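Local coordinates for putative sensory box/GGDEF family protein (Vibrio parahaemolyticus, PDB 3LID) that probably serves, in this extracellular PDC-fold part, as the sensor of a membrane signalling protein whose whole chain probably makes cyclic di-GMP from GTP, at residues A122-N127 with R164-L168; P185-F189 with R275-D279; M225-I229 with H246-F250. One frame throughout, in Å; residues are numbered along the deposited sequence.

How the contacts relate
The three contacts illustrate how a PDC-fold sensor domain, with two antiparallel sheets consistent with two PDC-like units, holds its loops. Contact 1 belongs to the first sheet, where the end of helix 117-124 meets strand 163-173. On the other side of the chain's centre, contact 2 joins the hairpin turn before strand 189-195 to the loop after helix 269-274, and contact 3 packs a loop on strand 246-254 of the same second sheet. Their centres lie about 48 and 41 Å from that of contact 1, which closes first along the chain. Contact 3 is nested within contact 2, nearest atoms about 7 Å apart, and long helix 9-45 packs against residues of both.

Contact 1: A122-N127 with R164-L168; sequences AQSLDN and RQGYL
Ala-122, near the end of helix 117-124, sets its methyl against the ring of Tyr-167, with CB 3.8 Å from CD1. Its carbonyl oxygen also comes close to that ring while accepting the backbone N-H of Leu-125. The aliphatic part of Gln-123 lies against the hydroxyl end of the same ring, CG 3.5 Å from Tyr-167 OH, and the amide plane stands nearly perpendicular to the ring. One water, at the edge of the ring, joins Tyr-167 OH to Gln-123 NE2. The carbonyl of Gln-123 then turns to Arg-164, accepting from NH1 with its O atom 3.0 Å away. Leu-125 offers the next carbonyl, and its O lies 2.7 Å from Arg-164 NH2. At Asn-127 the side chain takes over. OD1 accepts from two nitrogens of Arg-164, which comes side-on, NE at 2.9 Å and NH2 at 3.0 Å. NE arrives almost straight down the carbonyl (176° at the oxygen), whereas NH2 comes from above the amide plane, the two flat groups being inclined by 64°. Arg-164 reaches these acceptors by leaving the strand with CG opposite the backbone N and then bending at chi3 (-71°), which brings the guanidinium up to the carbonyls of Gln-123 and Leu-125. A second water links Asn-127 ND2 to Arg-164 N. NH1 also donates to Tyr-167 OH, 3.0 Å away. The contact joins the helix end to strand 163-173 of the first antiparallel sheet of the PDC-fold domain, just before a classic beta bulge, Gln-165 and Gly-166 both facing Ile-158. Acceptors from NE round to NH1 fix the guanidinium's rotation, and its charge probably suits the partly negative carbonyls, one of the last helical turn and one of the loop beyond.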
loop_
_atom_site.group_PDB
_atom_site.type_symbol
_atom_site.label_atom_id
_atom_site.label_comp_id
_atom_site.label_asym_id
_atom_site.label_seq_id
_atom_site.Cartn_x
_atom_site.Cartn_y
_atom_site.Cartn_z
ATOM N N ALA A 122 -11.821 -13.398 3.029
ATOM C CA ALA A 122 -11.807 -13.271 4.518
ATOM C C ALA A 122 -12.659 -14.417 5.133
ATOM O O ALA A 122 -12.327 -14.909 6.191
ATOM C CB ALA A 122 -12.437 -11.905 4.909
ATOM N N GLN A 123 -13.745 -14.784 4.489
ATOM C CA GLN A 123 -14.620 -15.818 5.059
ATOM C C GLN A 123 -13.895 -17.138 5.145
ATOM O O GLN A 123 -14.170 -17.938 6.027
ATOM C CB GLN A 123 -15.817 -16.039 4.139
ATOM C CG GLN A 123 -16.807 -14.895 4.110
ATOM C CD GLN A 123 -18.064 -15.228 3.308
ATOM O OE1 GLN A 123 -18.032 -15.247 2.071
ATOM N NE2 GLN A 123 -19.166 -15.473 4.006
ATOM N N SER A 124 -13.030 -17.402 4.150
ATOM C CA SER A 124 -12.188 -18.601 4.139
ATOM C C SER A 124 -11.127 -18.719 5.230
ATOM O O SER A 124 -10.603 -19.822 5.503
ATOM C CB SER A 124 -11.523 -18.739 2.751
ATOM O OG SER A 124 -10.288 -18.063 2.690
ATOM N N LEU A 125 -10.811 -17.631 5.926
ATOM C CA LEU A 125 -9.822 -17.611 6.989
ATOM C C LEU A 125 -10.348 -18.290 8.254
ATOM O O LEU A 125 -11.567 -18.427 8.428
ATOM C CB LEU A 125 -9.356 -16.197 7.303
ATOM C CG LEU A 125 -8.785 -15.423 6.082
ATOM C CD1 LEU A 125 -8.526 -13.935 6.605
ATOM C CD2 LEU A 125 -7.438 -16.070 5.619
ATOM N N ASP A 126 -9.440 -18.704 9.108
ATOM C CA ASP A 126 -9.841 -19.226 10.427
ATOM C C ASP A 126 -10.166 -18.098 11.381
ATOM O O ASP A 126 -9.748 -16.979 11.180
ATOM C CB ASP A 126 -8.710 -20.052 11.041
ATOM C CG ASP A 126 -8.453 -21.337 10.264
ATOM O OD1 ASP A 126 -9.337 -21.865 9.584
ATOM O OD2 ASP A 126 -7.328 -21.814 10.339
ATOM N N ASN A 127 -10.880 -18.404 12.471
ATOM C CA ASN A 127 -11.088 -17.386 13.513
ATOM C C ASN A 127 -9.761 -16.879 14.040
ATOM O O ASN A 127 -8.899 -17.681 14.339
ATOM C CB ASN A 127 -11.931 -17.925 14.706
ATOM C CG ASN A 127 -13.375 -18.263 14.317
ATOM O OD1 ASN A 127 -13.898 -17.735 13.357
ATOM N ND2 ASN A 127 -14.057 -19.085 15.162
ATOM N N ARG A 164 -17.945 -17.053 15.299
ATOM C CA ARG A 164 -17.529 -15.897 14.478
ATOM C C ARG A 164 -18.586 -14.805 14.537
ATOM O O ARG A 164 -19.809 -15.060 14.344
ATOM C CB ARG A 164 -17.338 -16.350 13.031
ATOM C CG ARG A 164 -16.672 -15.194 12.213
ATOM C CD ARG A 164 -16.308 -15.738 10.802
ATOM N NE ARG A 164 -15.187 -16.661 11.025
ATOM C CZ ARG A 164 -14.490 -17.212 10.044
ATOM N NH1 ARG A 164 -14.739 -16.912 8.787
ATOM N NH2 ARG A 164 -13.464 -18.012 10.354
ATOM N N GLN A 165 -18.145 -13.579 14.851
ATOM C CA GLN A 165 -19.018 -12.387 14.887
ATOM C C GLN A 165 -18.958 -11.534 13.616
ATOM O O GLN A 165 -19.858 -10.750 13.316
ATOM C CB GLN A 165 -18.635 -11.503 16.088
ATOM C CG GLN A 165 -18.760 -12.308 17.427
ATOM C CD GLN A 165 -20.232 -12.816 17.622
ATOM O OE1 GLN A 165 -21.143 -11.994 17.699
ATOM N NE2 GLN A 165 -20.437 -14.129 17.741
ATOM N N GLY A 166 -17.875 -11.701 12.882
ATOM C CA GLY A 166 -17.656 -10.807 11.721
ATOM C C GLY A 166 -16.143 -10.742 11.425
ATOM O O GLY A 166 -15.369 -11.578 11.823
ATOM N N TYR A 167 -15.786 -9.649 10.759
ATOM C CA TYR A 167 -14.417 -9.500 10.244
ATOM C C TYR A 167 -13.929 -8.127 10.541
ATOM O O TYR A 167 -14.603 -7.144 10.243
ATOM C CB TYR A 167 -14.428 -9.690 8.702
ATOM C CG TYR A 167 -15.007 -11.054 8.366
ATOM C CD1 TYR A 167 -14.163 -12.171 8.268
ATOM C CD2 TYR A 167 -16.372 -11.214 8.158
ATOM C CE1 TYR A 167 -14.705 -13.464 8.023
ATOM C CE2 TYR A 167 -16.935 -12.490 7.933
ATOM C CZ TYR A 167 -16.065 -13.602 7.862
ATOM O OH TYR A 167 -16.599 -14.835 7.628
ATOM N N LEU A 168 -12.722 -8.051 11.101
ATOM C CA LEU A 168 -12.009 -6.762 11.150
ATOM C C LEU A 168 -11.310 -6.566 9.809
ATOM O O LEU A 168 -10.645 -7.480 9.340
ATOM C CB LEU A 168 -10.963 -6.855 12.247
ATOM C CG LEU A 168 -10.035 -5.663 12.346
ATOM C CD1 LEU A 168 -10.848 -4.446 12.841
ATOM C CD2 LEU A 168 -8.898 -5.942 13.384
HETATM O O HOH W 1 -19.085 -15.161 7.082
HETATM O O HOH W 2 -17.048 -19.836 14.186
#

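Contact 2: P185-F189 with R275-D279; sequences PVRDF and RATRD
The carbonyl oxygen of Arg-187 is gripped by two nitrogens of Arg-275, which approaches end-on: NH1 and NH2 both lie 2.9 Å from Arg-187 O. Both donors lie in the carbonyl plane, and the oxygen in turn sits in the guanidinium plane, a forked arrangement which, with the Phe-189 stack, fixes the rotation of the guanidinium. NH1 makes a further, weak bond to the O of Asp-188. The same guanidinium is laid on the ring of Phe-189, with the planes 7° apart and the centres separated by 4.1 Å; the stack is off-centre, so this is a displaced cation-pi contact in which Phe-189 CZ lies 3.5 Å from Arg-275 NH2. The methylene CD of Arg-278 covers the opposite face, leaving the guanidinium sandwiched between aromatic ring and aliphatic chain. A bend at chi3 (35°) helps Arg-275 lie flat there, and its NH2 also forms a salt bridge with Glu-18 of helix 9-45. Arg-278 runs alongside and reaches farther back along the turn, where its NH2 donates to Val-186 O at 2.6 Å from within the carbonyl plane. Its NH1 rests 3.4 Å from Asp-188 CB. The carboxylate of Asp-188 does not reach a salt bridge with either arginine; its OD1 is bound to Tyr-183 OH, while a water, at rather long distances, links OD2 with Arg-275 NH1, and the two positive charges nearby would probably favour its ionised form. Asp-188 and Phe-189 both face Ser-184, which makes a G1 beta bulge where strand 189-195 begins: the arrangement is that of a bulged beta-hairpin turn in the second PDC sheet, whose Val-186 and Arg-187 carbonyls accept from arginines of the loop between helices 269-274 and 280-283.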
loop_
_atom_site.group_PDB
_atom_site.type_symbol
_atom_site.label_atom_id
_atom_site.label_comp_id
_atom_site.label_asym_id
_atom_site.label_seq_id
_atom_site.Cartn_x
_atom_site.Cartn_y
_atom_site.Cartn_z
ATOM N N PRO A 185 14.992 12.784 -0.457
ATOM C CA PRO A 185 15.482 14.101 -0.792
ATOM C C PRO A 185 17.018 14.066 -0.833
ATOM O O PRO A 185 17.619 14.767 -1.645
ATOM C CB PRO A 185 14.949 14.990 0.347
ATOM C CG PRO A 185 14.807 14.027 1.593
ATOM C CD PRO A 185 14.438 12.659 0.921
ATOM N N VAL A 186 17.648 13.232 -0.021
ATOM C CA VAL A 186 19.086 13.263 0.019
ATOM C C VAL A 186 19.692 12.723 -1.274
ATOM O O VAL A 186 20.569 13.383 -1.864
ATOM C CB VAL A 186 19.674 12.608 1.249
ATOM C CG1 VAL A 186 21.152 12.863 1.249
ATOM C CG2 VAL A 186 19.062 13.254 2.536
ATOM N N ARG A 187 19.212 11.570 -1.760
ATOM C CA ARG A 187 19.720 11.049 -3.041
ATOM C C ARG A 187 18.956 11.533 -4.275
ATOM O O ARG A 187 19.387 11.256 -5.370
ATOM C CB ARG A 187 19.809 9.521 -3.052
ATOM C CG ARG A 187 20.695 8.943 -1.984
ATOM C CD ARG A 187 20.833 7.417 -2.218
ATOM N NE ARG A 187 21.566 6.631 -1.209
ATOM C CZ ARG A 187 22.884 6.482 -1.252
ATOM N NH1 ARG A 187 23.601 7.116 -2.195
ATOM N NH2 ARG A 187 23.512 5.757 -0.369
ATOM N N ASP A 188 17.840 12.237 -4.070
ATOM C CA ASP A 188 16.981 12.750 -5.143
ATOM C C ASP A 188 16.609 11.628 -6.083
ATOM O O ASP A 188 16.804 11.721 -7.294
ATOM C CB ASP A 188 17.649 13.931 -5.895
ATOM C CG ASP A 188 16.751 14.541 -6.960
ATOM O OD1 ASP A 188 15.546 14.694 -6.681
ATOM O OD2 ASP A 188 17.231 14.886 -8.079
ATOM N N PHE A 189 16.033 10.556 -5.542
ATOM C CA PHE A 189 15.504 9.542 -6.390
ATOM C C PHE A 189 13.969 9.350 -6.116
ATOM O O PHE A 189 13.559 9.425 -4.960
ATOM C CB PHE A 189 16.125 8.206 -6.023
ATOM C CG PHE A 189 17.505 7.984 -6.550
ATOM C CD1 PHE A 189 17.806 8.186 -7.897
ATOM C CD2 PHE A 189 18.488 7.505 -5.691
ATOM C CE1 PHE A 189 19.123 7.881 -8.373
ATOM C CE2 PHE A 189 19.818 7.227 -6.170
ATOM C CZ PHE A 189 20.095 7.387 -7.486
ATOM N N ARG A 275 22.428 14.786 -12.695
ATOM C CA ARG A 275 23.068 14.453 -11.397
ATOM C C ARG A 275 24.598 14.474 -11.469
ATOM O O ARG A 275 25.286 14.243 -10.455
ATOM C CB ARG A 275 22.629 13.110 -10.803
ATOM C CG ARG A 275 21.258 12.691 -11.205
ATOM C CD ARG A 275 21.018 11.215 -10.712
ATOM N NE ARG A 275 21.635 10.845 -9.449
ATOM C CZ ARG A 275 20.998 10.934 -8.280
ATOM N NH1 ARG A 275 19.760 11.440 -8.249
ATOM N NH2 ARG A 275 21.596 10.537 -7.163
ATOM N N ALA A 276 25.148 14.722 -12.655
ATOM C CA ALA A 276 26.577 14.995 -12.719
ATOM C C ALA A 276 26.811 16.279 -11.900
ATOM O O ALA A 276 27.774 16.404 -11.143
ATOM C CB ALA A 276 27.051 15.170 -14.186
ATOM N N THR A 277 25.888 17.221 -12.018
ATOM C CA THR A 277 26.078 18.484 -11.342
ATOM C C THR A 277 25.949 18.378 -9.794
ATOM O O THR A 277 26.554 19.162 -9.078
ATOM C CB THR A 277 25.203 19.591 -11.973
ATOM O OG1 THR A 277 23.867 19.116 -12.136
ATOM C CG2 THR A 277 25.746 19.967 -13.360
ATOM N N ARG A 278 25.250 17.353 -9.298
ATOM C CA ARG A 278 24.827 17.297 -7.883
ATOM C C ARG A 278 25.804 17.817 -6.838
ATOM O O ARG A 278 26.927 17.340 -6.750
ATOM C CB ARG A 278 24.416 15.871 -7.508
ATOM C CG ARG A 278 23.041 15.510 -7.993
ATOM C CD ARG A 278 22.644 14.083 -7.629
ATOM N NE ARG A 278 22.751 13.771 -6.202
ATOM C CZ ARG A 278 21.898 14.182 -5.267
ATOM N NH1 ARG A 278 20.896 14.980 -5.579
ATOM N NH2 ARG A 278 22.076 13.812 -3.999
ATOM N N ASP A 279 25.351 18.767 -6.015
ATOM C CA ASP A 279 26.187 19.325 -4.940
ATOM C C ASP A 279 25.262 19.514 -3.742
ATOM O O ASP A 279 24.035 19.770 -3.874
ATOM C CB ASP A 279 26.847 20.647 -5.417
ATOM C CG ASP A 279 27.885 21.259 -4.402
ATOM O OD1 ASP A 279 29.132 21.336 -4.724
ATOM O OD2 ASP A 279 27.434 21.738 -3.330
HETATM O O HOH W 3 17.901 12.791 -10.504
#

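Contact 3: M225-I229 with H246-F250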
loop_
_atom_site.group_PDB
_atom_site.type_symbol
_atom_site.label_atom_id
_atom_site.label_comp_id
_atom_site.label_asym_id
_atom_site.label_seq_id
_atom_site.Cartn_x
_atom_site.Cartn_y
_atom_site.Cartn_z
ATOM N N MET A 225 7.064 -1.919 -21.732
ATOM C CA MET A 225 7.975 -0.792 -21.799
ATOM C C MET A 225 9.483 -1.182 -21.921
ATOM O O MET A 225 10.237 -0.562 -22.694
ATOM C CB MET A 225 7.748 0.114 -20.586
ATOM C CG MET A 225 6.372 0.849 -20.663
ATOM S SD MET A 225 5.942 1.283 -18.921
ATOM C CE MET A 225 6.966 2.623 -18.623
ATOM N N TYR A 226 9.869 -2.205 -21.180
ATOM C CA TYR A 226 11.251 -2.670 -21.034
ATOM C C TYR A 226 11.298 -4.172 -21.098
ATOM O O TYR A 226 11.671 -4.867 -20.146
ATOM C CB TYR A 226 11.867 -2.163 -19.708
ATOM C CG TYR A 226 11.782 -0.678 -19.516
ATOM C CD1 TYR A 226 12.505 0.215 -20.334
ATOM C CD2 TYR A 226 10.982 -0.136 -18.542
ATOM C CE1 TYR A 226 12.456 1.588 -20.150
ATOM C CE2 TYR A 226 10.971 1.245 -18.331
ATOM C CZ TYR A 226 11.712 2.109 -19.159
ATOM O OH TYR A 226 11.696 3.493 -18.979
ATOM N N PRO A 227 11.009 -4.736 -22.265
ATOM C CA PRO A 227 10.868 -6.181 -22.383
ATOM C C PRO A 227 12.126 -6.978 -22.021
ATOM O O PRO A 227 12.018 -8.080 -21.512
ATOM C CB PRO A 227 10.495 -6.395 -23.871
ATOM C CG PRO A 227 10.566 -5.042 -24.501
ATOM C CD PRO A 227 10.700 -3.980 -23.494
ATOM N N ASP A 228 13.298 -6.388 -22.250
ATOM C CA ASP A 228 14.529 -7.092 -21.929
ATOM C C ASP A 228 14.979 -6.873 -20.542
ATOM O O ASP A 228 15.845 -7.602 -20.096
ATOM C CB ASP A 228 15.628 -6.675 -22.900
ATOM C CG ASP A 228 15.290 -7.154 -24.240
ATOM O OD1 ASP A 228 15.025 -8.380 -24.296
ATOM O OD2 ASP A 228 15.133 -6.326 -25.165
ATOM N N ILE A 229 14.406 -5.881 -19.866
ATOM C CA ILE A 229 14.775 -5.599 -18.449
ATOM C C ILE A 229 13.811 -6.316 -17.486
ATOM O O ILE A 229 14.224 -6.784 -16.418
ATOM C CB ILE A 229 14.914 -4.107 -18.161
ATOM C CG1 ILE A 229 15.992 -3.433 -19.096
ATOM C CG2 ILE A 229 15.217 -3.841 -16.681
ATOM C CD1 ILE A 229 16.030 -2.026 -18.962
ATOM N N HIS A 246 17.699 4.524 -20.961
ATOM C CA HIS A 246 17.225 4.545 -19.572
ATOM C C HIS A 246 18.141 3.651 -18.769
ATOM O O HIS A 246 18.491 2.524 -19.190
ATOM C CB HIS A 246 15.764 4.019 -19.488
ATOM C CG HIS A 246 14.745 5.076 -19.776
ATOM N ND1 HIS A 246 14.432 5.491 -21.059
ATOM C CD2 HIS A 246 13.990 5.836 -18.943
ATOM C CE1 HIS A 246 13.548 6.471 -21.004
ATOM N NE2 HIS A 246 13.284 6.719 -19.732
ATOM N N LEU A 247 18.455 4.108 -17.565
ATOM C CA LEU A 247 19.056 3.254 -16.541
ATOM C C LEU A 247 17.913 2.850 -15.598
ATOM O O LEU A 247 17.177 3.729 -15.160
ATOM C CB LEU A 247 19.987 4.091 -15.698
ATOM C CG LEU A 247 20.431 3.373 -14.416
ATOM C CD1 LEU A 247 21.223 2.050 -14.669
ATOM C CD2 LEU A 247 21.226 4.362 -13.527
ATOM N N ILE A 248 17.715 1.565 -15.408
ATOM C CA ILE A 248 16.673 1.125 -14.469
ATOM C C ILE A 248 17.409 0.313 -13.392
ATOM O O ILE A 248 18.107 -0.701 -13.697
ATOM C CB ILE A 248 15.691 0.216 -15.160
ATOM C CG1 ILE A 248 14.984 0.993 -16.285
ATOM C CG2 ILE A 248 14.618 -0.276 -14.133
ATOM C CD1 ILE A 248 14.154 0.130 -17.011
ATOM N N ALA A 249 17.239 0.732 -12.132
ATOM C CA ALA A 249 17.694 -0.032 -11.021
ATOM C C ALA A 249 16.442 -0.632 -10.346
ATOM O O ALA A 249 15.393 0.026 -10.361
ATOM C CB ALA A 249 18.463 0.842 -10.029
ATOM N N PHE A 250 16.558 -1.875 -9.913
ATOM C CA PHE A 250 15.356 -2.588 -9.456
ATOM C C PHE A 250 15.675 -3.467 -8.268
ATOM O O PHE A 250 16.828 -3.944 -8.036
ATOM C CB PHE A 250 14.792 -3.453 -10.607
ATOM C CG PHE A 250 15.883 -4.310 -11.320
ATOM C CD1 PHE A 250 16.258 -5.558 -10.834
ATOM C CD2 PHE A 250 16.509 -3.806 -12.485
ATOM C CE1 PHE A 250 17.288 -6.306 -11.489
ATOM C CE2 PHE A 250 17.512 -4.544 -13.120
ATOM C CZ PHE A 250 17.886 -5.757 -12.624
#
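Tyr-226 reaches from its loop to Ile-248 and His-246 of strand 246-254. From CB, a chi1 of -54° sets CG opposite the carbonyl carbon and turns the ring to the sheet. Ring atoms CG and CD2 each lie 3.5 Å from the CD1 methyl of Ile-248, which stands over the ring's centre, 3.4 Å from the centroid and 8° off the normal: a CH-pi contact. Met-225 CB lies against the opposite face, nearer the rim. Farther out, CE1 passes near His-246 CB, and at the tip OH comes to rest over a face of the His-246 ring while hydrogen-bonding to Asp-266 of strand 260-268. Strand 246-254 belongs to the second antiparallel sheet of this PDC-fold domain, and its residues alternate as in any beta strand: His-246, Ile-248 and Phe-250 meet the loop between helices 222-225 and 230-234, whereas Leu-247 and Ala-249 pack on helix 9-45. The same Ile-248 methyl also meets Ile-229, the two CD1 atoms 3.5 Å apart, tight for carbons. Farther along the strand, Phe-250 CE2 lies 4.3 Å from Ile-229 CG2.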